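Local coordinates for holo-[acyl-carrier-protein] synthase (Thermotoga maritima, PDB 5XUM) that belongs to the 4'-phosphopantetheinyl transferase superfamily, as a holo-ACP synthase of the AcpS type, at residues 121-124 with 125-129. Sequence-based numbering, arbitrary orientation.
Sequences SFLR and KRFEV
The last turn of the short helix 120-126, where the chain swings into strand 128-132, carries a cation-pi stack between Phe122 and Arg126, one turn apart. The guanidinium lies nearly flat on one ring face, planes 12° apart, with Arg126 CZ 3.8 Å from the centroid of the Phe122 ring and Arg126 CD making a CH-pi contact over the same face. A chi1 of 175° sets Phe122 CG beside its own carbonyl carbon, which lets one guanidinium reach both ring and carbonyl: Arg126 NH2 donates to Phe122 O at 2.9 Å, in the carbonyl plane on a lone pair. Bond and ring together probably restrict the guanidinium's rotation. The backbone bond from Lys125 N to Ser121 O is weak, whereas Leu123 O accepts twice, from Phe127 N at 2.7 Å and from Arg126 N at 3.1 Å. Beyond the helix the chain turns sharply, bringing Val129 CG2 to 4.1 Å from Leu123 CB, while Val129 CB sits 3.6 Å from Arg124 NH2, over one face of a guanidinium salt-bridged to Glu120. Glu128 pairs through its backbone with Glu140, joining strand 128-132, an outermost strand, within this chain, of a four-stranded antiparallel sheet, to strand 137-140. Leu123 and Val129 pack on Trp137 of that strand, and Leu123 and Phe127 also meet helix 145-154 through Leu152 and Leu148.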
loop_
_atom_site.group_PDB
_atom_site.type_symbol
_atom_site.label_atom_id
_atom_site.label_comp_id
_atom_site.label_asym_id
_atom_site.label_seq_id
_atom_site.Cartn_x
_atom_site.Cartn_y
_atom_site.Cartn_z
ATOM N N SER A 121 -30.817 6.387 19.627
ATOM C CA SER A 121 -31.397 5.099 20.007
ATOM C C SER A 121 -31.546 4.152 18.814
ATOM O O SER A 121 -31.258 2.959 18.929
ATOM C CB SER A 121 -32.748 5.307 20.698
ATOM O OG SER A 121 -33.274 4.078 21.163
ATOM N N PHE A 122 -31.992 4.690 17.679
ATOM C CA PHE A 122 -32.114 3.932 16.430
ATOM C C PHE A 122 -30.780 3.309 16.019
ATOM O O PHE A 122 -30.730 2.145 15.612
ATOM C CB PHE A 122 -32.643 4.839 15.310
ATOM C CG PHE A 122 -32.691 4.181 13.951
ATOM C CD1 PHE A 122 -33.849 3.550 13.508
ATOM C CD2 PHE A 122 -31.582 4.209 13.107
ATOM C CE1 PHE A 122 -33.898 2.952 12.257
ATOM C CE2 PHE A 122 -31.623 3.609 11.854
ATOM C CZ PHE A 122 -32.783 2.979 11.430
ATOM N N LEU A 123 -29.708 4.092 16.130
ATOM C CA LEU A 123 -28.381 3.668 15.686
ATOM C C LEU A 123 -27.729 2.658 16.625
ATOM O O LEU A 123 -27.088 1.715 16.162
ATOM C CB LEU A 123 -27.462 4.880 15.482
ATOM C CG LEU A 123 -27.867 5.924 14.432
ATOM C CD1 LEU A 123 -26.959 7.144 14.522
ATOM C CD2 LEU A 123 -27.868 5.358 13.018
ATOM N N ARG A 124 -27.905 2.851 17.934
ATOM C CA ARG A 124 -27.297 1.974 18.945
ATOM C C ARG A 124 -27.885 0.563 18.968
ATOM O O ARG A 124 -27.219 -0.382 19.396
ATOM C CB ARG A 124 -27.373 2.604 20.339
ATOM C CG ARG A 124 -26.454 3.801 20.520
ATOM C CD ARG A 124 -26.292 4.184 21.983
ATOM N NE ARG A 124 -25.642 5.486 22.131
ATOM C CZ ARG A 124 -24.325 5.681 22.164
ATOM N NH1 ARG A 124 -23.843 6.909 22.299
ATOM N NH2 ARG A 124 -23.486 4.657 22.061
ATOM N N LYS A 125 -29.130 0.431 18.511
ATOM C CA LYS A 125 -29.782 -0.871 18.370
ATOM C C LYS A 125 -29.140 -1.689 17.254
ATOM O O LYS A 125 -29.069 -2.917 17.335
ATOM C CB LYS A 125 -31.271 -0.703 18.052
ATOM C CG LYS A 125 -32.132 -0.179 19.188
ATOM C CD LYS A 125 -33.531 0.122 18.678
ATOM C CE LYS A 125 -34.290 1.032 19.628
ATOM N NZ LYS A 125 -35.646 1.355 19.106
ATOM N N ARG A 126 -28.674 -0.994 16.219
ATOM C CA ARG A 126 -28.201 -1.638 14.997
ATOM C C ARG A 126 -26.679 -1.644 14.858
ATOM O O ARG A 126 -26.106 -2.615 14.359
ATOM C CB ARG A 126 -28.849 -0.976 13.776
ATOM C CG ARG A 126 -30.351 -1.201 13.687
ATOM C CD ARG A 126 -31.036 -0.141 12.840
ATOM N NE ARG A 126 -32.474 -0.389 12.713
ATOM C CZ ARG A 126 -33.390 -0.046 13.617
ATOM N NH1 ARG A 126 -34.670 -0.319 13.395
ATOM N NH2 ARG A 126 -33.039 0.570 14.741
ATOM N N PHE A 127 -26.032 -0.572 15.308
ATOM C CA PHE A 127 -24.593 -0.399 15.109
ATOM C C PHE A 127 -23.828 -0.124 16.393
ATOM O O PHE A 127 -24.387 0.352 17.382
ATOM C CB PHE A 127 -24.319 0.743 14.124
ATOM C CG PHE A 127 -25.075 0.630 12.837
ATOM C CD1 PHE A 127 -24.752 -0.352 11.906
ATOM C CD2 PHE A 127 -26.109 1.514 12.549
ATOM C CE1 PHE A 127 -25.453 -0.455 10.715
ATOM C CE2 PHE A 127 -26.812 1.419 11.360
ATOM C CZ PHE A 127 -26.484 0.432 10.443
ATOM N N GLU A 128 -22.535 -0.433 16.351
ATOM C CA GLU A 128 -21.587 -0.015 17.369
ATOM C C GLU A 128 -21.292 1.468 17.146
ATOM O O GLU A 128 -20.658 1.841 16.158
ATOM C CB GLU A 128 -20.308 -0.852 17.255
ATOM C CG GLU A 128 -19.245 -0.562 18.307
ATOM C CD GLU A 128 -17.958 -1.341 18.082
ATOM O OE1 GLU A 128 -17.053 -1.246 18.937
ATOM O OE2 GLU A 128 -17.843 -2.051 17.058
ATOM N N VAL A 129 -21.784 2.307 18.055
ATOM C CA VAL A 129 -21.597 3.758 17.977
ATOM C C VAL A 129 -20.339 4.156 18.749
ATOM O O VAL A 129 -20.163 3.764 19.903
ATOM C CB VAL A 129 -22.838 4.521 18.501
ATOM C CG1 VAL A 129 -22.585 6.021 18.555
ATOM C CG2 VAL A 129 -24.053 4.226 17.631
#